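D-3-phosphoglycerate dehydrogenase (Sulfolobus tokodaii, PDB 2EKL) binds NAD and probably catalyses the NAD-dependent oxidation of D-3-phosphoglycerate in amino-acid biosynthesis, as a member of the D-isomer specific 2-hydroxyacid dehydrogenase family. Local coordinates at residues Ile10-Ile14 and Arg53-Lys57. Numbering follows the deposited sequence.
Sequences ITDPI and RSRTK
The carboxylate of D12 is the centre of this contact. Its OD2 accepts a nearly straight hydrogen bond from R53 N at 2.8 Å and a weak one from T56 N at 3.4 Å. Its OD1 forms a salt bridge with R55 NE at 2.9 Å. R55 also donates from NH2 to T11 O at 2.9 Å, and this NH2 has a second acceptor in I35 O. With T11 in rotamer p and T56 in m, T11 OG1 and T56 OG1 are hydrogen-bonded at 2.9 Å. D12 is extended (phi/psi -132/159). R55 is near helical (-53/-44) and T56 extended (-86/132), so 53-57 turns around the carboxylate. D12 CA is 5.8 Å from R53 CA, and T11 CA is 6.7 Å from T56 CA. Packing is thinner outside this network. D12 CB meets R53 CB at 3.8 Å, and I14 CG2 touches R53 CG at 4.0 Å. The segments follow neighbouring parallel strands, 7-10 (ending at I10) and 49-52, and lead to helices 16-24 and 60-65. Their five-stranded, flavodoxin-like sheet belongs to the domain that in this family typically binds substrate. One acidic side chain thus bonds to backbone amides and an arginine at once, so polar bonds, more than apolar packing, join the two loops.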
# COMPACT_ATOMS: atom_id res chain seq x y z
N ILE A 10 -31.09 1.52 -22.68
CA ILE A 10 -30.11 1.42 -21.61
C ILE A 10 -30.80 0.55 -20.57
O ILE A 10 -31.84 0.91 -20.02
CB ILE A 10 -29.78 2.81 -21.04
CG1 ILE A 10 -29.22 3.69 -22.16
CG2 ILE A 10 -28.75 2.68 -19.91
CD1 ILE A 10 -28.84 5.09 -21.73
N THR A 11 -30.21 -0.61 -20.31
CA THR A 11 -30.80 -1.60 -19.41
C THR A 11 -30.34 -1.61 -17.97
O THR A 11 -30.95 -2.28 -17.13
CB THR A 11 -30.58 -3.00 -19.99
OG1 THR A 11 -29.18 -3.31 -19.96
CG2 THR A 11 -31.07 -3.06 -21.43
N ASP A 12 -29.27 -0.88 -17.67
CA ASP A 12 -28.74 -0.84 -16.31
C ASP A 12 -28.47 0.59 -15.85
O ASP A 12 -28.32 1.50 -16.67
CB ASP A 12 -27.44 -1.64 -16.22
CG ASP A 12 -27.63 -3.10 -16.53
OD1 ASP A 12 -28.45 -3.75 -15.85
OD2 ASP A 12 -26.96 -3.61 -17.46
N PRO A 13 -28.41 0.80 -14.53
CA PRO A 13 -28.15 2.14 -13.99
C PRO A 13 -26.75 2.56 -14.43
O PRO A 13 -25.77 1.90 -14.09
CB PRO A 13 -28.23 1.93 -12.48
CG PRO A 13 -29.19 0.78 -12.34
CD PRO A 13 -28.74 -0.15 -13.44
N ILE A 14 -26.64 3.64 -15.19
CA ILE A 14 -25.33 4.09 -15.64
C ILE A 14 -25.09 5.58 -15.41
O ILE A 14 -26.01 6.32 -15.05
CB ILE A 14 -25.12 3.81 -17.14
CG1 ILE A 14 -26.17 4.56 -17.96
CG2 ILE A 14 -25.20 2.31 -17.41
CD1 ILE A 14 -25.90 4.54 -19.45
N ARG A 53 -24.52 -2.64 -18.37
CA ARG A 53 -23.33 -2.56 -17.60
C ARG A 53 -22.93 -3.97 -17.32
O ARG A 53 -22.25 -4.64 -18.09
CB ARG A 53 -23.64 -1.83 -16.27
CG ARG A 53 -22.76 -0.59 -16.09
CD ARG A 53 -22.43 -0.27 -14.60
NE ARG A 53 -23.54 -0.62 -13.69
CZ ARG A 53 -23.38 -0.44 -12.38
NH1 ARG A 53 -22.20 -0.08 -11.86
NH2 ARG A 53 -24.46 -0.44 -11.61
N SER A 54 -23.47 -4.48 -16.19
CA SER A 54 -23.12 -5.84 -15.83
C SER A 54 -24.37 -6.98 -15.39
O SER A 54 -24.46 -8.16 -15.76
CB SER A 54 -22.20 -6.22 -14.42
OG SER A 54 -21.90 -7.56 -14.07
N ARG A 55 -25.36 -6.35 -14.76
CA ARG A 55 -26.62 -7.01 -14.44
C ARG A 55 -27.26 -7.66 -15.65
O ARG A 55 -27.75 -8.79 -15.58
CB ARG A 55 -27.59 -6.00 -13.83
CG ARG A 55 -28.85 -6.62 -13.24
CD ARG A 55 -29.84 -5.53 -12.81
NE ARG A 55 -30.42 -4.84 -13.95
CZ ARG A 55 -31.49 -5.28 -14.62
NH1 ARG A 55 -32.09 -6.40 -14.26
NH2 ARG A 55 -31.95 -4.59 -15.66
N THR A 56 -27.27 -6.95 -16.77
CA THR A 56 -27.87 -7.45 -18.01
C THR A 56 -26.91 -8.30 -18.83
O THR A 56 -25.77 -7.91 -19.06
CB THR A 56 -28.36 -6.28 -18.89
OG1 THR A 56 -29.35 -5.53 -18.18
CG2 THR A 56 -28.96 -6.81 -20.19
N LYS A 57 -27.38 -9.47 -19.26
CA LYS A 57 -26.56 -10.37 -20.05
C LYS A 57 -26.99 -10.35 -21.52
O LYS A 57 -28.11 -10.72 -21.85
CB LYS A 57 -26.67 -11.80 -19.51
CG LYS A 57 -26.15 -11.96 -18.09
CD LYS A 57 -24.69 -11.52 -17.98
CE LYS A 57 -24.13 -11.77 -16.59
NZ LYS A 57 -24.89 -11.05 -15.53